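Local coordinates for INSIG protein homolog (Mycobacterium vanbaalenii PYR-1, PDB 4XU6), which binds diacylglycerol in the membrane as a homotrimer and is a mycobacterial member of the INSIG family, at residues Thr29-Tyr34 and Leu95-Pro100; Phe148-Asp153 and Phe158-Phe163. All blocks are in the same frame, centred on the assembly; numbering follows the deposited sequence.

How the interactions relate
Both interactions sit about 17 Å from the chain's centre, on the same side, with their own centres 9 Å apart. The two-stranded antiparallel sheet of 32-34 and 148-150 ties them together: probable hydrogen bonds run from His-151 N to Thr-31 O (2.8 Å) and from Ala-149 N to Val-33 O (2.9 Å). Interaction 1 is partly buried, lies beside the trimer contacts and combines a CH-pi contact, Thr-31 over one His-97 face, with close polar atoms and a water bridge. Interaction 2 is buried, touches no other subunit and is mainly apolar, a tyrosine ring lying against the loop with its hydroxyl near the fatty acid's carboxylate. Edge-to-face rings of His-97 and His-151 also join them.

Interaction 1. Residues Thr29-Tyr34 and Leu95-Pro100; sequences TGTTVY and LVHAFP
Thr-31 lies over one face of the His-97 imidazole. Its CA stands 3.8 Å from the ring centroid and only 8° off the normal, a CH-pi contact. OG1, from the same side, hangs above the ring 2.9 Å from His-97 ND1, while CG2 continues past the rim to within 3.9 Å of His-97 CB. The ring's other face carries Ala-98 CB, offset toward the rim, so the imidazole is sandwiched between a neighbour in its own chain segment and Thr-31. Thr-29 meets the ring chiefly with its carbonyl: O approaches His-97 CE1 obliquely at 3.2 Å, with CB and OG1 farther off. A water in the ring plane lies 3.0 Å from His-97 NE2 and donates to Thr-29 O at 3.3 Å, linking the two segments along the imidazole edge. The backbone that presents these groups is a Schellman motif closing transmembrane helix 5-29. Gly-30, at a positive phi of 82°, is the residue where the chain leaves helical geometry and turns toward strand 32-34, and this places Thr-29 and Thr-31 together beside the ring. Thr-31 OG1 donates to Thr-29 OG1 at 2.9 Å, and the latter is also bonded to the carbonyls of Ser-25 and His-26 in the last turn of the helix. On the opposite segment, a chi1 of 77° brings the His-97 ring beside Thr-31, and its ND1 is hydrogen-bonded to Ala-94 O of helix 76-96, which restrains the ring's rotation. A type I turn from Val-96 to Phe-99 then carries the chain to Pro-100, the N-cap of helix 101-119. Pro-100 of a second subunit packs on Thr-29, and Leu-95 of a third subunit packs on Val-96 and Phe-99.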
loop_
_atom_site.group_PDB
_atom_site.type_symbol
_atom_site.label_atom_id
_atom_site.label_comp_id
_atom_site.label_asym_id
_atom_site.label_seq_id
_atom_site.Cartn_x
_atom_site.Cartn_y
_atom_site.Cartn_z
ATOM N N THR A 29 0.914 -17.747 -10.997
ATOM C CA THR A 29 -0.082 -17.897 -9.942
ATOM C C THR A 29 -1.366 -18.515 -10.478
ATOM O O THR A 29 -2.275 -18.817 -9.709
ATOM C CB THR A 29 -0.469 -16.544 -9.304
ATOM O OG1 THR A 29 -0.927 -15.660 -10.331
ATOM C CG2 THR A 29 0.706 -15.920 -8.579
ATOM N N GLY A 30 -1.458 -18.675 -11.796
ATOM C CA GLY A 30 -2.665 -19.230 -12.394
ATOM C C GLY A 30 -3.790 -18.222 -12.592
ATOM O O GLY A 30 -4.946 -18.600 -12.813
ATOM N N THR A 31 -3.462 -16.937 -12.507
ATOM C CA THR A 31 -4.453 -15.891 -12.769
ATOM C C THR A 31 -4.893 -15.985 -14.228
ATOM O O THR A 31 -6.072 -15.824 -14.545
ATOM C CB THR A 31 -3.873 -14.478 -12.508
ATOM O OG1 THR A 31 -3.415 -14.383 -11.151
ATOM C CG2 THR A 31 -4.926 -13.385 -12.773
ATOM N N THR A 32 -3.925 -16.225 -15.112
ATOM C CA THR A 32 -4.205 -16.411 -16.531
ATOM C C THR A 32 -3.476 -17.650 -17.020
ATOM O O THR A 32 -2.545 -18.137 -16.358
ATOM C CB THR A 32 -3.729 -15.217 -17.391
ATOM O OG1 THR A 32 -2.316 -15.010 -17.206
ATOM C CG2 THR A 32 -4.490 -13.932 -17.036
ATOM N N VAL A 33 -3.905 -18.154 -18.177
ATOM C CA VAL A 33 -3.257 -19.292 -18.837
ATOM C C VAL A 33 -3.247 -19.005 -20.327
ATOM O O VAL A 33 -4.288 -18.665 -20.882
ATOM C CB VAL A 33 -4.073 -20.597 -18.654
ATOM C CG1 VAL A 33 -3.394 -21.766 -19.389
ATOM C CG2 VAL A 33 -4.270 -20.930 -17.191
ATOM N N TYR A 34 -2.098 -19.144 -20.988
ATOM C CA TYR A 34 -2.054 -18.958 -22.437
ATOM C C TYR A 34 -2.400 -20.242 -23.206
ATOM O O TYR A 34 -2.111 -21.350 -22.751
ATOM C CB TYR A 34 -0.691 -18.443 -22.889
ATOM C CG TYR A 34 -0.471 -16.971 -22.607
ATOM C CD1 TYR A 34 -1.031 -16.001 -23.427
ATOM C CD2 TYR A 34 0.308 -16.554 -21.530
ATOM C CE1 TYR A 34 -0.840 -14.657 -23.183
ATOM C CE2 TYR A 34 0.510 -15.198 -21.272
ATOM C CZ TYR A 34 -0.068 -14.257 -22.110
ATOM O OH TYR A 34 0.117 -12.909 -21.888
ATOM N N LEU A 95 -1.453 -12.085 -6.700
ATOM C CA LEU A 95 -1.517 -12.686 -5.367
ATOM C C LEU A 95 -2.947 -12.875 -4.864
ATOM O O LEU A 95 -3.220 -13.822 -4.139
ATOM C CB LEU A 95 -0.741 -11.838 -4.355
ATOM C CG LEU A 95 0.738 -11.599 -4.664
ATOM C CD1 LEU A 95 1.388 -10.730 -3.588
ATOM C CD2 LEU A 95 1.476 -12.909 -4.810
ATOM N N VAL A 96 -3.856 -11.979 -5.235
ATOM C CA VAL A 96 -5.187 -12.000 -4.630
ATOM C C VAL A 96 -6.298 -12.436 -5.580
ATOM O O VAL A 96 -7.468 -12.404 -5.212
ATOM C CB VAL A 96 -5.552 -10.619 -3.994
ATOM C CG1 VAL A 96 -4.490 -10.200 -2.978
ATOM C CG2 VAL A 96 -5.724 -9.531 -5.075
ATOM N N HIS A 97 -5.943 -12.854 -6.796
ATOM C CA HIS A 97 -6.953 -13.125 -7.828
ATOM C C HIS A 97 -8.014 -14.168 -7.444
ATOM O O HIS A 97 -9.128 -14.128 -7.970
ATOM C CB HIS A 97 -6.300 -13.562 -9.145
ATOM C CG HIS A 97 -5.827 -14.982 -9.129
ATOM N ND1 HIS A 97 -4.578 -15.343 -8.670
ATOM C CD2 HIS A 97 -6.443 -16.134 -9.493
ATOM C CE1 HIS A 97 -4.444 -16.656 -8.756
ATOM N NE2 HIS A 97 -5.560 -17.158 -9.255
ATOM N N ALA A 98 -7.679 -15.096 -6.549
ATOM C CA ALA A 98 -8.622 -16.161 -6.175
ATOM C C ALA A 98 -9.672 -15.723 -5.144
ATOM O O ALA A 98 -10.590 -16.488 -4.823
ATOM C CB ALA A 98 -7.872 -17.409 -5.683
ATOM N N PHE A 99 -9.538 -14.500 -4.631
ATOM C CA PHE A 99 -10.458 -13.976 -3.619
ATOM C C PHE A 99 -11.725 -13.423 -4.265
ATOM O O PHE A 99 -11.751 -13.231 -5.479
ATOM C CB PHE A 99 -9.754 -12.892 -2.788
ATOM C CG PHE A 99 -8.805 -13.441 -1.753
ATOM C CD1 PHE A 99 -9.270 -13.811 -0.497
ATOM C CD2 PHE A 99 -7.449 -13.569 -2.032
ATOM C CE1 PHE A 99 -8.402 -14.317 0.460
ATOM C CE2 PHE A 99 -6.571 -14.070 -1.084
ATOM C CZ PHE A 99 -7.050 -14.446 0.170
ATOM N N PRO A 100 -12.783 -13.161 -3.461
ATOM C CA PRO A 100 -14.042 -12.685 -4.054
ATOM C C PRO A 100 -13.894 -11.382 -4.847
ATOM O O PRO A 100 -13.095 -10.515 -4.478
ATOM C CB PRO A 100 -14.948 -12.488 -2.836
ATOM C CG PRO A 100 -14.453 -13.530 -1.846
ATOM C CD PRO A 100 -12.947 -13.507 -2.033
HETATM O O HOH W 1 -5.168 -20.116 -8.962
#

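Interaction 2. Residues Phe148-Asp153 and Phe158-Phe163; sequences FAYHPD and FGVAPF. With TDA (N-tridecanoic acid), chain E.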
loop_
_atom_site.group_PDB
_atom_site.type_symbol
_atom_site.label_atom_id
_atom_site.label_comp_id
_atom_site.label_asym_id
_atom_site.label_seq_id
_atom_site.Cartn_x
_atom_site.Cartn_y
_atom_site.Cartn_z
ATOM N N PHE A 148 -5.888 -16.751 -24.807
ATOM C CA PHE A 148 -5.604 -17.067 -23.414
ATOM C C PHE A 148 -6.908 -17.031 -22.637
ATOM O O PHE A 148 -7.948 -16.685 -23.194
ATOM C CB PHE A 148 -4.546 -16.114 -22.817
ATOM C CG PHE A 148 -5.031 -14.690 -22.580
ATOM C CD1 PHE A 148 -5.155 -13.799 -23.635
ATOM C CD2 PHE A 148 -5.304 -14.239 -21.289
ATOM C CE1 PHE A 148 -5.577 -12.483 -23.422
ATOM C CE2 PHE A 148 -5.728 -12.926 -21.061
ATOM C CZ PHE A 148 -5.868 -12.050 -22.130
ATOM N N ALA A 149 -6.873 -17.407 -21.365
ATOM C CA ALA A 149 -8.072 -17.322 -20.544
ATOM C C ALA A 149 -7.717 -16.879 -19.133
ATOM O O ALA A 149 -6.585 -17.072 -18.687
ATOM C CB ALA A 149 -8.798 -18.664 -20.513
ATOM N N TYR A 150 -8.688 -16.304 -18.432
ATOM C CA TYR A 150 -8.523 -16.006 -17.013
ATOM C C TYR A 150 -8.977 -17.188 -16.169
ATOM O O TYR A 150 -9.760 -18.026 -16.622
ATOM C CB TYR A 150 -9.289 -14.728 -16.623
ATOM C CG TYR A 150 -8.502 -13.470 -16.909
ATOM C CD1 TYR A 150 -8.466 -12.926 -18.190
ATOM C CD2 TYR A 150 -7.778 -12.832 -15.901
ATOM C CE1 TYR A 150 -7.724 -11.785 -18.460
ATOM C CE2 TYR A 150 -7.041 -11.694 -16.160
ATOM C CZ TYR A 150 -7.016 -11.171 -17.439
ATOM O OH TYR A 150 -6.275 -10.040 -17.711
ATOM N N HIS A 151 -8.450 -17.270 -14.953
ATOM C CA HIS A 151 -8.933 -18.224 -13.966
ATOM C C HIS A 151 -10.439 -18.014 -13.811
ATOM O O HIS A 151 -10.912 -16.883 -13.894
ATOM C CB HIS A 151 -8.226 -17.981 -12.633
ATOM C CG HIS A 151 -8.453 -19.058 -11.620
ATOM N ND1 HIS A 151 -9.534 -19.058 -10.765
ATOM C CD2 HIS A 151 -7.737 -20.168 -11.324
ATOM C CE1 HIS A 151 -9.474 -20.124 -9.985
ATOM N NE2 HIS A 151 -8.397 -20.814 -10.307
ATOM N N PRO A 152 -11.202 -19.107 -13.621
ATOM C CA PRO A 152 -12.668 -19.003 -13.576
ATOM C C PRO A 152 -13.179 -18.116 -12.440
ATOM O O PRO A 152 -14.299 -17.619 -12.519
ATOM C CB PRO A 152 -13.118 -20.454 -13.364
ATOM C CG PRO A 152 -12.013 -21.275 -13.930
ATOM C CD PRO A 152 -10.747 -20.511 -13.632
ATOM N N ASP A 153 -12.377 -17.913 -11.403
ATOM C CA ASP A 153 -12.789 -17.014 -10.328
ATOM C C ASP A 153 -12.322 -15.567 -10.545
ATOM O O ASP A 153 -12.487 -14.715 -9.668
ATOM C CB ASP A 153 -12.365 -17.562 -8.961
ATOM C CG ASP A 153 -13.174 -18.786 -8.552
ATOM O OD1 ASP A 153 -14.333 -18.906 -9.009
ATOM O OD2 ASP A 153 -12.653 -19.626 -7.784
ATOM N N PHE A 158 -16.932 -10.107 -18.894
ATOM C CA PHE A 158 -16.975 -10.724 -20.221
ATOM C C PHE A 158 -15.774 -11.623 -20.500
ATOM O O PHE A 158 -15.193 -11.569 -21.589
ATOM C CB PHE A 158 -17.072 -9.660 -21.314
ATOM C CG PHE A 158 -18.221 -8.712 -21.135
ATOM C CD1 PHE A 158 -19.530 -9.146 -21.317
ATOM C CD2 PHE A 158 -17.994 -7.386 -20.795
ATOM C CE1 PHE A 158 -20.594 -8.273 -21.158
ATOM C CE2 PHE A 158 -19.049 -6.504 -20.631
ATOM C CZ PHE A 158 -20.354 -6.948 -20.813
ATOM N N GLY A 159 -15.392 -12.427 -19.515
ATOM C CA GLY A 159 -14.289 -13.355 -19.691
ATOM C C GLY A 159 -12.962 -12.880 -19.122
ATOM O O GLY A 159 -12.018 -13.662 -19.018
ATOM N N VAL A 160 -12.878 -11.604 -18.754
ATOM C CA VAL A 160 -11.648 -11.077 -18.155
ATOM C C VAL A 160 -11.884 -10.504 -16.746
ATOM O O VAL A 160 -13.023 -10.399 -16.286
ATOM C CB VAL A 160 -10.954 -10.026 -19.058
ATOM C CG1 VAL A 160 -10.766 -10.561 -20.476
ATOM C CG2 VAL A 160 -11.732 -8.700 -19.075
ATOM N N ALA A 161 -10.808 -10.135 -16.056
ATOM C CA ALA A 161 -10.943 -9.682 -14.668
ATOM C C ALA A 161 -11.436 -8.242 -14.575
ATOM O O ALA A 161 -10.931 -7.359 -15.267
ATOM C CB ALA A 161 -9.625 -9.842 -13.923
ATOM N N PRO A 162 -12.442 -8.001 -13.721
ATOM C CA PRO A 162 -12.910 -6.630 -13.479
ATOM C C PRO A 162 -11.784 -5.698 -13.009
ATOM O O PRO A 162 -11.831 -4.509 -13.319
ATOM C CB PRO A 162 -13.968 -6.812 -12.387
ATOM C CG PRO A 162 -14.530 -8.206 -12.663
ATOM C CD PRO A 162 -13.315 -9.016 -13.098
ATOM N N PHE A 163 -10.779 -6.232 -12.307
ATOM C CA PHE A 163 -9.667 -5.399 -11.842
ATOM C C PHE A 163 -8.852 -4.764 -12.974
ATOM O O PHE A 163 -8.088 -3.840 -12.732
ATOM C CB PHE A 163 -8.750 -6.118 -10.823
ATOM C CG PHE A 163 -7.964 -7.296 -11.383
ATOM C CD1 PHE A 163 -6.959 -7.110 -12.339
ATOM C CD2 PHE A 163 -8.185 -8.574 -10.891
ATOM C CE1 PHE A 163 -6.225 -8.198 -12.829
ATOM C CE2 PHE A 163 -7.456 -9.671 -11.365
ATOM C CZ PHE A 163 -6.475 -9.479 -12.335
HETATM O O21 TDA E . -3.627 -8.655 -17.136
HETATM O O22 TDA E . -3.263 -9.539 -19.258
HETATM C C21 TDA E . -3.114 -8.577 -18.503
HETATM C C22 TDA E . -2.351 -7.371 -18.967
HETATM C C23 TDA E . -2.550 -6.182 -18.024
HETATM C C24 TDA E . -1.644 -5.012 -18.408
HETATM C C25 TDA E . -1.922 -3.784 -17.539
HETATM C C26 TDA E . -1.011 -2.611 -17.888
HETATM C C27 TDA E . 0.408 -2.959 -17.461
HETATM C C28 TDA E . 1.381 -1.836 -17.738
HETATM C C29 TDA E . 2.794 -2.311 -17.437
HETATM C C30 TDA E . 3.744 -1.151 -17.669
HETATM C C31 TDA E . 3.498 -0.065 -16.631
HETATM C C32 TDA E . 4.560 1.023 -16.722
HETATM C C33 TDA E . 4.048 2.335 -16.144
HETATM O O HOH W 2 -11.382 -16.192 -19.486
#
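Gly-159 O accepts a hydrogen bond from a water 2.7 Å away, and that water in turn accepts one from Tyr-150 N at 2.9 Å. The same carbonyl oxygen also meets Tyr-150 CD1 obliquely. In this way strand 148-150, paired antiparallel with 32-34, is bridged to the loop leading into 164-184, the last of six transmembrane helices in this INSIG-family protein. Gly-159 takes the turn at a phi of 99°, and beyond it the loop runs across the phenol ring. One face of Tyr-150 is overlain by the Val-160 to Ala-161 peptide, with Ala-161 N 3.9 Å above the plane and over its centre. The Val-160 side chain reaches one flank of the ring, CB standing 3.7 Å from Tyr-150 CE1 with CG1 close by, whereas Ala-161 CB touches the other flank, 3.9 Å from CE2. CG of Tyr-150 lies beside the backbone N and anti to the carbonyl carbon (chi1 -84°), which lays the ring against the loop and sends its hydroxyl toward the pocket. There OH is hydrogen-bonded to Glu-139 OE1 of helix 122-144 and stands 3.0 Å from O21 of the bound tridecanoic acid, an oxygen at the ring edge and near its plane. Tyr-150 is a diacylglycerol-binding residue, and the position of this acid head group is consistent with that role. Phe-163 CZ comes obliquely to 4.5 Å from Tyr-150 CE2, its ring packs on Val-104 and Val-108 of helix 101-119, and its side chain comes close to that of His-26, which also binds diacylglycerol. Ala-161 CB lies over one face of the Phe-163 ring, offset toward the rim, 3.3 Å above the plane.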